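Local coordinates for protein aminotransferase (Paracoccus denitrificans, PDB 4GRX) that probably catalyses pyridoxal-phosphate-dependent transfer of amino groups from omega-amino donors to keto or aldehyde acceptors, as a class III transaminase, at residues 155-160 with 188-193; 169-174 with 183-188; 233-238 with 266-271; 243-248 with 383-388; 274-279 with 388-393. All coordinates share one frame; numbering follows the deposited sequence.

Contact 1: residues 155-160 with 188-193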
# COMPACT_ATOMS: atom_id res chain seq x y z
N ILE A 155 14.38 -15.45 -0.93
CA ILE A 155 14.71 -14.03 -1.10
C ILE A 155 15.88 -13.66 -0.20
O ILE A 155 15.81 -13.83 1.03
CB ILE A 155 13.49 -13.11 -0.80
CG1 ILE A 155 12.33 -13.36 -1.78
CG2 ILE A 155 13.89 -11.64 -0.81
CD1 ILE A 155 12.64 -13.05 -3.24
N LEU A 156 16.95 -13.15 -0.81
CA LEU A 156 18.15 -12.72 -0.06
C LEU A 156 18.13 -11.22 0.20
O LEU A 156 17.98 -10.43 -0.72
CB LEU A 156 19.42 -13.08 -0.82
CG LEU A 156 19.52 -14.48 -1.44
CD1 LEU A 156 20.82 -14.65 -2.22
CD2 LEU A 156 19.42 -15.57 -0.37
N THR A 157 18.28 -10.85 1.48
CA THR A 157 18.47 -9.45 1.90
C THR A 157 19.60 -9.37 2.93
O THR A 157 20.28 -10.36 3.18
CB THR A 157 17.18 -8.78 2.42
OG1 THR A 157 16.57 -9.57 3.45
CG2 THR A 157 16.18 -8.58 1.29
N ARG A 158 19.81 -8.20 3.53
CA ARG A 158 20.86 -8.06 4.55
C ARG A 158 20.32 -7.71 5.92
O ARG A 158 19.32 -7.00 6.04
CB ARG A 158 21.90 -6.99 4.18
CG ARG A 158 22.93 -7.35 3.12
CD ARG A 158 22.42 -7.04 1.74
NE ARG A 158 21.84 -5.70 1.64
CZ ARG A 158 22.53 -4.59 1.39
NH1 ARG A 158 23.85 -4.63 1.24
NH2 ARG A 158 21.91 -3.42 1.30
N TRP A 159 21.01 -8.17 6.96
CA TRP A 159 20.76 -7.70 8.29
C TRP A 159 20.83 -6.19 8.29
O TRP A 159 21.59 -5.60 7.52
CB TRP A 159 21.71 -8.34 9.30
CG TRP A 159 21.21 -8.15 10.71
CD1 TRP A 159 21.81 -7.42 11.74
CD2 TRP A 159 19.93 -8.62 11.28
NE1 TRP A 159 21.03 -7.44 12.86
CE2 TRP A 159 19.89 -8.14 12.66
CE3 TRP A 159 18.86 -9.37 10.80
CZ2 TRP A 159 18.82 -8.40 13.50
CZ3 TRP A 159 17.79 -9.63 11.66
CH2 TRP A 159 17.78 -9.16 12.98
N ASN A 160 19.98 -5.55 9.10
CA ASN A 160 19.79 -4.09 9.10
C ASN A 160 19.08 -3.55 7.85
O ASN A 160 18.84 -2.35 7.78
CB ASN A 160 21.11 -3.34 9.33
CG ASN A 160 21.71 -3.60 10.71
OD1 ASN A 160 21.00 -3.73 11.71
ND2 ASN A 160 23.04 -3.65 10.76
N PHE A 188 13.16 -16.34 3.67
CA PHE A 188 13.81 -15.04 3.69
C PHE A 188 15.08 -15.16 4.50
O PHE A 188 15.03 -15.51 5.68
CB PHE A 188 12.85 -13.96 4.23
CG PHE A 188 11.66 -13.74 3.35
CD1 PHE A 188 11.65 -12.71 2.42
CD2 PHE A 188 10.57 -14.61 3.39
CE1 PHE A 188 10.57 -12.54 1.56
CE2 PHE A 188 9.48 -14.43 2.54
CZ PHE A 188 9.48 -13.39 1.62
N ILE A 189 16.21 -14.92 3.85
CA ILE A 189 17.53 -15.12 4.45
C ILE A 189 18.23 -13.77 4.61
O ILE A 189 18.26 -12.97 3.68
CB ILE A 189 18.39 -16.06 3.58
CG1 ILE A 189 17.71 -17.41 3.43
CG2 ILE A 189 19.79 -16.24 4.15
CD1 ILE A 189 18.20 -18.21 2.24
N HIS A 190 18.79 -13.54 5.79
CA HIS A 190 19.53 -12.32 6.08
C HIS A 190 21.02 -12.55 6.17
O HIS A 190 21.47 -13.25 7.06
CB HIS A 190 19.01 -11.70 7.36
CG HIS A 190 17.54 -11.38 7.31
ND1 HIS A 190 16.69 -11.73 8.29
CD2 HIS A 190 16.79 -10.72 6.34
CE1 HIS A 190 15.44 -11.32 7.96
NE2 HIS A 190 15.51 -10.69 6.78
N LEU A 191 21.78 -11.95 5.25
CA LEU A 191 23.24 -12.07 5.20
C LEU A 191 23.86 -10.93 5.97
O LEU A 191 23.16 -9.99 6.33
CB LEU A 191 23.73 -11.95 3.77
CG LEU A 191 23.09 -12.72 2.63
CD1 LEU A 191 23.32 -11.93 1.36
CD2 LEU A 191 23.71 -14.10 2.54
N THR A 192 25.17 -10.98 6.19
CA THR A 192 25.83 -9.96 7.00
C THR A 192 25.71 -8.57 6.37
O THR A 192 25.87 -8.39 5.15
CB THR A 192 27.32 -10.27 7.22
OG1 THR A 192 27.47 -11.64 7.54
CG2 THR A 192 27.89 -9.46 8.33
N CYS A 193 25.45 -7.59 7.22
CA CYS A 193 25.36 -6.21 6.81
C CYS A 193 26.78 -5.67 6.50
O CYS A 193 27.67 -5.80 7.34
CB CYS A 193 24.72 -5.41 7.94
SG CYS A 193 24.82 -3.64 7.69
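T157 sets its hydroxyl between its backbone N and carbonyl carbon (chi1 53°), and H190 carries its ring anti to its own carbonyl carbon (chi1 -59°); as bridged neighbours on one face, the two side chains lie alongside each other. They belong to a beta-alpha-beta unit whose parallel strands 155-158 and 188-191 close one edge of the large sheet of this PLP-dependent aminotransferase. T157 OG1 sits in the imidazole plane at the ring edge, 3.1 Å from H190 CD2, but its hydrogen bond goes to M172 O, while H190 NE2 bonds S171 O; both polar tips thus grip the end of helix 167-172. On this same face, I155 CB packs 3.7 Å from F188 CD1. The other face holds L156 CD2 against I189 CD1 at 3.9 Å. Along the backbone, I189 N bonds I155 O, T157 N bonds I189 O, L191 N bonds T157 O, and W159 N bonds L191 O at 2.9 Å. Just past the end of its strand, W159 sets its six-membered ring oblique to the H190 ring, planes at 59°. N160 ND2 donates a long hydrogen bond to C193 SG at 3.5 Å, close to the amide plane.

Contact 2: residues 169-174 with 183-188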
# COMPACT_ATOMS: atom_id res chain seq x y z
N SER A 169 7.61 -7.87 2.89
CA SER A 169 8.61 -6.81 3.03
C SER A 169 9.19 -6.71 4.45
O SER A 169 10.34 -6.30 4.63
CB SER A 169 8.09 -5.45 2.51
OG SER A 169 6.80 -5.13 3.02
N ALA A 170 8.40 -7.09 5.45
CA ALA A 170 8.92 -7.18 6.82
C ALA A 170 9.84 -8.40 6.99
O ALA A 170 10.80 -8.35 7.78
CB ALA A 170 7.78 -7.19 7.82
N SER A 171 9.56 -9.48 6.26
CA SER A 171 10.43 -10.66 6.28
C SER A 171 11.74 -10.30 5.59
O SER A 171 12.80 -10.87 5.88
CB SER A 171 9.78 -11.84 5.57
OG SER A 171 8.60 -12.24 6.23
N MET A 172 11.64 -9.33 4.69
CA MET A 172 12.80 -8.81 3.99
C MET A 172 13.69 -7.90 4.90
O MET A 172 14.91 -7.80 4.73
CB MET A 172 12.31 -8.07 2.76
CG MET A 172 11.75 -9.00 1.69
SD MET A 172 11.62 -8.09 0.14
CE MET A 172 9.86 -7.84 0.12
N THR A 173 13.04 -7.29 5.88
CA THR A 173 13.65 -6.32 6.77
C THR A 173 14.44 -7.04 7.87
O THR A 173 13.91 -7.89 8.56
CB THR A 173 12.54 -5.40 7.33
OG1 THR A 173 12.07 -4.56 6.26
CG2 THR A 173 13.01 -4.57 8.52
N GLY A 174 15.70 -6.70 8.02
CA GLY A 174 16.53 -7.42 8.97
C GLY A 174 16.66 -6.71 10.30
O GLY A 174 17.67 -6.07 10.54
N LEU A 183 7.71 -13.10 12.47
CA LEU A 183 8.44 -13.05 11.20
C LEU A 183 9.94 -13.11 11.47
O LEU A 183 10.36 -13.04 12.64
CB LEU A 183 8.08 -11.79 10.42
CG LEU A 183 6.60 -11.60 10.07
CD1 LEU A 183 6.44 -10.28 9.35
CD2 LEU A 183 6.03 -12.74 9.24
N PRO A 184 10.77 -13.26 10.41
CA PRO A 184 10.47 -13.47 8.98
C PRO A 184 9.71 -14.78 8.72
O PRO A 184 9.86 -15.73 9.50
CB PRO A 184 11.87 -13.59 8.35
CG PRO A 184 12.75 -14.10 9.47
CD PRO A 184 12.23 -13.35 10.67
N LEU A 185 8.93 -14.83 7.63
CA LEU A 185 8.33 -16.08 7.11
C LEU A 185 9.40 -17.03 6.53
O LEU A 185 10.48 -16.57 6.16
CB LEU A 185 7.36 -15.76 5.99
CG LEU A 185 6.11 -14.92 6.23
CD1 LEU A 185 5.54 -14.49 4.89
CD2 LEU A 185 5.09 -15.70 7.05
N PRO A 186 9.10 -18.35 6.37
CA PRO A 186 10.09 -19.19 5.68
C PRO A 186 10.49 -18.55 4.34
O PRO A 186 9.66 -17.91 3.66
CB PRO A 186 9.33 -20.50 5.42
CG PRO A 186 8.22 -20.52 6.42
CD PRO A 186 7.83 -19.08 6.61
N GLY A 187 11.75 -18.69 3.96
CA GLY A 187 12.19 -18.31 2.63
C GLY A 187 12.89 -16.97 2.53
O GLY A 187 13.19 -16.50 1.42
N PHE A 188 13.16 -16.34 3.67
CA PHE A 188 13.81 -15.04 3.69
C PHE A 188 15.08 -15.16 4.50
O PHE A 188 15.03 -15.51 5.68
CB PHE A 188 12.85 -13.96 4.23
CG PHE A 188 11.66 -13.74 3.35
CD1 PHE A 188 11.65 -12.71 2.42
CD2 PHE A 188 10.57 -14.61 3.39
CE1 PHE A 188 10.57 -12.54 1.56
CE2 PHE A 188 9.48 -14.43 2.54
CZ PHE A 188 9.48 -13.39 1.62
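S171 stands between L185 and F188, its CB over the phenyl ring and its hydroxyl turned to the L185 backbone. CB lies 3.6 Å from the F188 ring centroid, close enough to the ring normal for a CH-pi contact, and is offset toward the CG side of the ring. The serine OG, anti to its own carbonyl carbon (chi1 -63°), points away from the ring and accepts the almost straight bond from L185 N at 3.0 Å. That hydroxyl also bonds A167 O one helical turn back, so OG is gripped by both the helix and the loop. M172 crosses the same ring oblique to its plane, CG being 3.7 Å from F188 CE1. On the flank away from the phenyl group, A170 CB meets L183 CD1 at 3.7 Å, and W141 of the second subunit packs against L183. P184, entered through a cis peptide bond, rests its CB 3.9 Å from S171 CB. A type II turn from L185 to F188, with G187 at positive phi, then delivers the phenyl ring. The arrangement is that of a beta-alpha-beta crossover, the last turn of helix 167-172 being clasped by the loop that returns the chain to strand 188-191.

Contact 3: residues 233-238 with 266-271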
# COMPACT_ATOMS: atom_id res chain seq x y z
N PHE A 233 17.75 -8.44 -2.87
CA PHE A 233 17.44 -7.02 -2.76
C PHE A 233 18.50 -6.34 -1.91
O PHE A 233 18.96 -6.90 -0.91
CB PHE A 233 16.09 -6.81 -2.09
CG PHE A 233 14.92 -7.27 -2.89
CD1 PHE A 233 14.74 -8.64 -3.16
CD2 PHE A 233 13.97 -6.36 -3.32
CE1 PHE A 233 13.64 -9.07 -3.90
CE2 PHE A 233 12.87 -6.79 -4.05
CZ PHE A 233 12.70 -8.14 -4.34
N ALA A 234 18.85 -5.11 -2.30
CA ALA A 234 19.72 -4.25 -1.48
C ALA A 234 19.43 -2.79 -1.69
O ALA A 234 19.26 -2.33 -2.83
CB ALA A 234 21.19 -4.54 -1.78
N GLU A 235 19.39 -2.05 -0.59
CA GLU A 235 19.49 -0.60 -0.63
C GLU A 235 20.95 -0.27 -0.94
O GLU A 235 21.86 -0.88 -0.33
CB GLU A 235 19.16 0.00 0.72
CG GLU A 235 17.74 -0.21 1.20
CD GLU A 235 17.64 -0.13 2.70
OE1 GLU A 235 17.67 -1.21 3.33
OE2 GLU A 235 17.56 0.99 3.26
N PRO A 236 21.21 0.68 -1.87
CA PRO A 236 22.62 1.03 -2.10
C PRO A 236 23.29 1.53 -0.81
O PRO A 236 24.39 1.06 -0.46
CB PRO A 236 22.55 2.12 -3.18
CG PRO A 236 21.26 1.86 -3.88
CD PRO A 236 20.31 1.34 -2.83
N VAL A 237 22.63 2.45 -0.12
CA VAL A 237 23.01 2.90 1.21
C VAL A 237 21.81 2.56 2.09
O VAL A 237 20.68 2.90 1.73
CB VAL A 237 23.20 4.43 1.27
CG1 VAL A 237 23.66 4.85 2.66
CG2 VAL A 237 24.18 4.90 0.23
N MET A 238 22.05 1.89 3.21
CA MET A 238 20.96 1.49 4.11
C MET A 238 20.36 2.69 4.85
O MET A 238 21.06 3.42 5.54
CB MET A 238 21.44 0.41 5.08
CG MET A 238 21.74 -0.93 4.42
SD MET A 238 22.17 -2.17 5.66
CE MET A 238 22.00 -3.68 4.72
N ILE A 266 17.94 -6.74 -7.30
CA ILE A 266 16.98 -5.65 -7.23
C ILE A 266 17.56 -4.56 -6.35
O ILE A 266 18.00 -4.82 -5.22
CB ILE A 266 15.67 -6.13 -6.60
CG1 ILE A 266 15.24 -7.49 -7.19
CG2 ILE A 266 14.60 -5.05 -6.68
CD1 ILE A 266 14.70 -7.43 -8.59
N SER A 267 17.56 -3.34 -6.88
CA SER A 267 18.02 -2.19 -6.12
C SER A 267 16.87 -1.42 -5.49
O SER A 267 16.06 -0.81 -6.18
CB SER A 267 18.89 -1.26 -6.97
OG SER A 267 19.41 -0.21 -6.17
N ASP A 268 16.82 -1.44 -4.17
CA ASP A 268 15.81 -0.68 -3.45
C ASP A 268 16.25 0.79 -3.34
O ASP A 268 17.04 1.16 -2.47
CB ASP A 268 15.54 -1.30 -2.08
CG ASP A 268 14.30 -0.72 -1.41
OD1 ASP A 268 13.85 0.37 -1.85
OD2 ASP A 268 13.81 -1.34 -0.43
N GLU A 269 15.74 1.60 -4.25
CA GLU A 269 16.06 3.01 -4.36
C GLU A 269 14.96 3.88 -3.74
O GLU A 269 14.75 5.03 -4.14
CB GLU A 269 16.23 3.38 -5.84
CG GLU A 269 17.35 2.65 -6.57
CD GLU A 269 18.73 3.22 -6.25
OE1 GLU A 269 18.81 4.24 -5.52
OE2 GLU A 269 19.73 2.68 -6.74
N VAL A 270 14.25 3.33 -2.76
CA VAL A 270 13.16 4.08 -2.14
C VAL A 270 13.65 5.36 -1.42
O VAL A 270 12.91 6.35 -1.35
CB VAL A 270 12.29 3.19 -1.23
CG1 VAL A 270 11.51 4.03 -0.23
CG2 VAL A 270 11.32 2.38 -2.07
N ILE A 271 14.89 5.34 -0.92
CA ILE A 271 15.49 6.51 -0.27
C ILE A 271 16.60 7.12 -1.13
O ILE A 271 16.84 8.34 -1.08
CB ILE A 271 16.05 6.17 1.12
CG1 ILE A 271 14.90 6.04 2.12
CG2 ILE A 271 17.05 7.23 1.58
CD1 ILE A 271 15.34 5.55 3.47
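F233 and A234 pair in parallel with I266 and S267, through A234 N to I266 O at 3.1 Å and D268 N to A234 O at 2.9 Å. F233 and I266 point the same way: I266 CB lies over one face of the phenyl ring in a CH-pi contact, 3.9 Å from its centroid. The P236 ring crosses E269 at about a right angle and puts CG 3.3 Å from E269 OE2. The S267 hydroxyl, anti to its own backbone N (chi1 -175°), donates to the same OE2 from above the carboxylate plane; OE2 also accepts C283 N, and OE1 accepts G282 N. E235 and D268 run side by side, E235 CG 4.1 Å from D268 CB: E235 takes N-H groups of G239 and Y162, while D268 OD2 takes H163 ND1 and N133 ND2. D268 OD1 accepts V270 N at 3.1 Å, an Asx turn that ties the carboxylate to the chain just beyond it. D268 OD2 also lies close to the pyridine N1 of the modified residue at position 297, though no bond is settled, consistent with the aspartate that faces the pyridine nitrogen in fold-type I PLP enzymes, at the C-terminal strand ends.

Contact 4: residues 243-248 with 383-388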
# COMPACT_ATOMS: atom_id res chain seq x y z
N VAL A 243 21.52 4.58 8.28
CA VAL A 243 22.45 5.22 7.34
C VAL A 243 23.78 4.49 7.24
O VAL A 243 24.79 4.94 7.80
CB VAL A 243 22.73 6.70 7.67
CG1 VAL A 243 23.50 7.34 6.53
CG2 VAL A 243 21.44 7.46 7.92
N ILE A 244 23.79 3.38 6.51
CA ILE A 244 24.98 2.55 6.43
C ILE A 244 25.45 2.46 4.98
O ILE A 244 24.85 1.71 4.19
CB ILE A 244 24.72 1.13 7.00
CG1 ILE A 244 24.25 1.20 8.46
CG2 ILE A 244 25.97 0.26 6.86
CD1 ILE A 244 23.62 -0.08 8.98
N PRO A 245 26.49 3.24 4.63
CA PRO A 245 27.12 3.14 3.30
C PRO A 245 27.84 1.82 3.19
O PRO A 245 28.45 1.39 4.17
CB PRO A 245 28.15 4.28 3.30
CG PRO A 245 27.67 5.22 4.35
CD PRO A 245 27.07 4.35 5.41
N PRO A 246 27.79 1.18 2.02
CA PRO A 246 28.44 -0.13 1.91
C PRO A 246 29.96 -0.01 1.99
O PRO A 246 30.52 1.01 1.60
CB PRO A 246 28.03 -0.60 0.52
CG PRO A 246 27.79 0.65 -0.24
CD PRO A 246 27.29 1.67 0.74
N ALA A 247 30.60 -1.06 2.50
CA ALA A 247 32.06 -1.17 2.44
C ALA A 247 32.53 -1.07 0.99
O ALA A 247 31.84 -1.52 0.08
CB ALA A 247 32.50 -2.49 3.05
N LYS A 248 33.71 -0.47 0.78
CA LYS A 248 34.24 -0.21 -0.57
C LYS A 248 34.37 -1.47 -1.42
O LYS A 248 35.04 -2.41 -1.02
CB LYS A 248 35.59 0.51 -0.52
CG LYS A 248 36.21 0.67 -1.91
CD LYS A 248 37.50 1.49 -1.94
CE LYS A 248 37.28 2.90 -1.39
NZ LYS A 248 36.14 3.61 -2.04
N GLU A 383 31.48 6.91 15.75
CA GLU A 383 31.82 7.23 14.36
C GLU A 383 30.75 8.12 13.75
O GLU A 383 29.63 8.22 14.27
CB GLU A 383 31.97 5.96 13.52
CG GLU A 383 30.65 5.32 13.09
CD GLU A 383 30.79 4.29 11.98
OE1 GLU A 383 31.86 4.19 11.35
OE2 GLU A 383 29.81 3.57 11.72
N TYR A 384 31.09 8.77 12.64
CA TYR A 384 30.10 9.39 11.78
C TYR A 384 30.21 8.68 10.43
O TYR A 384 31.24 8.08 10.15
CB TYR A 384 30.33 10.91 11.64
CG TYR A 384 31.51 11.25 10.76
CD1 TYR A 384 32.80 11.37 11.30
CD2 TYR A 384 31.34 11.41 9.37
CE1 TYR A 384 33.88 11.67 10.49
CE2 TYR A 384 32.42 11.70 8.56
CZ TYR A 384 33.69 11.84 9.12
OH TYR A 384 34.75 12.14 8.31
N ARG A 385 29.16 8.76 9.63
CA ARG A 385 29.08 8.04 8.35
C ARG A 385 27.92 8.55 7.51
O ARG A 385 26.95 9.13 8.02
CB ARG A 385 28.92 6.53 8.58
CG ARG A 385 27.73 6.17 9.46
CD ARG A 385 27.44 4.68 9.53
NE ARG A 385 26.14 4.52 10.19
CZ ARG A 385 25.97 4.26 11.48
NH1 ARG A 385 27.01 4.06 12.29
NH2 ARG A 385 24.75 4.19 11.97
N GLY A 386 28.02 8.32 6.21
CA GLY A 386 26.97 8.67 5.27
C GLY A 386 27.55 9.26 4.01
O GLY A 386 28.73 9.06 3.69
N ILE A 387 26.71 10.01 3.31
CA ILE A 387 27.06 10.57 2.01
C ILE A 387 25.97 11.56 1.59
O ILE A 387 24.83 11.46 2.05
CB ILE A 387 27.26 9.43 0.98
CG1 ILE A 387 27.95 9.93 -0.29
CG2 ILE A 387 25.93 8.69 0.73
CD1 ILE A 387 28.56 8.83 -1.13
N GLY A 388 26.32 12.53 0.73
CA GLY A 388 25.36 13.51 0.24
C GLY A 388 24.58 14.14 1.37
O GLY A 388 25.16 14.71 2.28
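R385 reaches across to the V243 carbonyl while P245 lies against the strand beside it; these three residues have the most surface buried here. The arginine CG stands between its backbone N and carbonyl carbon (chi1 55°), and the chain then runs extended to NE, which lifts the guanidinium off strand 381-387 toward the loop. NE donates to V243 O at 2.8 Å; the oxygen lies in the guanidinium plane at the edge of the group, but the N-H arrives well above the carbonyl plane. NH1 donates to E383 OE2 at 2.9 Å, a salt bridge within the strand that meets the carboxylate on its anti side, and E394 is a second acidic partner of NH1. NH2 bonds G242 O, so two successive loop carbonyls are held by one arginine. P245 crosses the arginine stem at about a right angle, its CD 4.1 Å from R385 CD, and presses CG on the G386 backbone, 3.6 Å from G386 N. V243 turns CG1 anti to its own N, bringing it 3.9 Å from G386 CA. G386 has a positive phi that suits glycine, and its bare backbone receives both aliphatic groups. V243 and I244 both face M238 in a G1 beta bulge, and the V243 carbonyl is the one NE meets. The chemistry is therefore a buried cation shared by two carboxylates and backbone carbonyls; the acidic partners probably keep R385 charged, and the loop before helix 250-260 is tied to the small three-stranded sheet by what are probably charge-assisted bonds beside thin apolar packing.

Contact 5: residues 274-279 with 388-393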
# COMPACT_ATOMS: atom_id res chain seq x y z
N PHE A 274 16.64 9.63 -6.82
CA PHE A 274 16.59 11.08 -7.02
C PHE A 274 17.29 11.89 -5.94
O PHE A 274 16.64 12.72 -5.29
CB PHE A 274 15.15 11.57 -7.13
CG PHE A 274 14.35 10.82 -8.11
CD1 PHE A 274 13.43 9.88 -7.69
CD2 PHE A 274 14.52 11.03 -9.48
CE1 PHE A 274 12.69 9.16 -8.62
CE2 PHE A 274 13.78 10.32 -10.41
CZ PHE A 274 12.87 9.37 -9.98
N GLY A 275 18.59 11.64 -5.73
CA GLY A 275 19.49 12.66 -5.18
C GLY A 275 20.20 12.57 -3.85
O GLY A 275 21.34 13.04 -3.73
N ARG A 276 19.56 12.00 -2.84
CA ARG A 276 20.12 12.05 -1.49
C ARG A 276 21.59 11.58 -1.41
O ARG A 276 22.35 12.04 -0.55
CB ARG A 276 19.20 11.32 -0.50
CG ARG A 276 19.38 11.76 0.95
CD ARG A 276 18.27 11.23 1.85
NE ARG A 276 17.04 12.04 1.79
CZ ARG A 276 16.89 13.26 2.32
NH1 ARG A 276 17.88 13.86 2.97
NH2 ARG A 276 15.73 13.90 2.19
N THR A 277 21.97 10.70 -2.33
CA THR A 277 23.28 10.06 -2.32
C THR A 277 24.36 10.88 -3.01
O THR A 277 25.55 10.62 -2.82
CB THR A 277 23.23 8.71 -3.06
OG1 THR A 277 22.42 8.83 -4.25
CG2 THR A 277 22.68 7.64 -2.11
N GLY A 278 23.93 11.85 -3.81
CA GLY A 278 24.83 12.64 -4.64
C GLY A 278 24.56 12.40 -6.12
O GLY A 278 25.25 12.95 -6.97
N ASN A 279 23.54 11.60 -6.41
CA ASN A 279 23.19 11.21 -7.78
C ASN A 279 21.74 10.86 -7.94
O ASN A 279 21.03 10.79 -6.94
CB ASN A 279 24.01 10.02 -8.23
CG ASN A 279 25.38 10.43 -8.68
OD1 ASN A 279 26.36 10.20 -7.98
ND2 ASN A 279 25.45 11.10 -9.83
N GLY A 388 26.32 12.53 0.73
CA GLY A 388 25.36 13.51 0.24
C GLY A 388 24.58 14.14 1.37
O GLY A 388 25.16 14.71 2.28
N PHE A 389 23.26 14.01 1.33
CA PHE A 389 22.41 14.53 2.40
C PHE A 389 21.78 13.42 3.23
O PHE A 389 20.59 13.49 3.59
CB PHE A 389 21.32 15.44 1.84
CG PHE A 389 21.68 16.90 1.82
CD1 PHE A 389 23.00 17.31 1.65
CD2 PHE A 389 20.68 17.86 1.95
CE1 PHE A 389 23.32 18.66 1.63
CE2 PHE A 389 20.99 19.21 1.92
CZ PHE A 389 22.31 19.61 1.76
N MET A 390 22.55 12.38 3.54
CA MET A 390 22.11 11.35 4.46
C MET A 390 23.27 10.91 5.35
O MET A 390 24.33 10.50 4.87
CB MET A 390 21.44 10.18 3.73
CG MET A 390 22.34 9.36 2.82
SD MET A 390 21.42 8.14 1.87
CE MET A 390 20.70 7.08 3.13
N TRP A 391 23.08 11.05 6.66
CA TRP A 391 24.18 10.94 7.62
C TRP A 391 23.73 10.40 8.95
O TRP A 391 22.55 10.53 9.32
CB TRP A 391 24.82 12.30 7.83
CG TRP A 391 25.46 12.85 6.58
CD1 TRP A 391 24.89 13.70 5.64
CD2 TRP A 391 26.82 12.59 6.08
NE1 TRP A 391 25.76 13.97 4.63
CE2 TRP A 391 26.94 13.34 4.82
CE3 TRP A 391 27.91 11.85 6.52
CZ2 TRP A 391 28.11 13.32 4.07
CZ3 TRP A 391 29.08 11.84 5.75
CH2 TRP A 391 29.18 12.55 4.56
N ALA A 392 24.68 9.81 9.67
CA ALA A 392 24.43 9.34 11.03
C ALA A 392 25.65 9.40 11.96
O ALA A 392 26.79 9.19 11.54
CB ALA A 392 23.83 7.95 11.03
N LEU A 393 25.37 9.71 13.23
CA LEU A 393 26.32 9.62 14.32
C LEU A 393 25.96 8.41 15.19
O LEU A 393 24.80 8.20 15.54
CB LEU A 393 26.25 10.90 15.14
CG LEU A 393 26.65 12.17 14.39
CD1 LEU A 393 25.85 13.38 14.87
CD2 LEU A 393 28.16 12.41 14.51
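R276 and F389 exchange two hydrogen bonds. F389 N donates to R276 O at 2.9 Å, and R276 NH1 returns to F389 O at 2.8 Å, in the guanidinium plane. The arginine CG leaves anti to its own backbone N (chi1 -157°) and the chain bends at chi3, which brings the edge of the guanidinium to the F389 carbonyl. Further bonds hold the group: NH1 also meets P437 O, and NH2 meets S66 OG and W69 O. A weaker CA-H...O contact adds G388 CA to R276 O at 3.4 Å, and G388, at positive phi, lets the chain turn close against that carbonyl. A type I turn from G275 to G278, closed by G278 N to G275 O, presents R276 and T277 to residues 388-390. Apolar packing is slight. The R276 and M390 side chains cross at a slant, R276 CG lying 3.8 Å from M390 CB, and T277 CG2 approaches M390 SD at 4.2 Å. The loop after strand 265-268 is thus joined to the start of strand 390-395 and the residues before it mainly by one backbone bond and one guanidinium-to-carbonyl bond, the buried charge probably being stabilised by several carbonyl oxygens and a hydroxyl.

In the fold
Contacts 1 and 3 are parallel strand pairs of the same large sheet, joined where F233 N bonds L156 O; contact 3 is wholly buried beside the cofactor, contact 1 lies at the sheet's edge. Contact 2, partly buried, closes the crossover of contact 1 and shares F188 with it; it trades strand bonds for a hydroxyl and a ring face, and is the one contact touched by the second subunit. Contacts 4 and 5, both buried, meet at G388 and couple loops of the large-sheet domain to the small three-stranded sheet; the contact 4 arginine adds salt bridges to acidic residues, where that of contact 5 meets carbonyls and a hydroxyl. M238 O bonding I244 N links contacts 3 and 4.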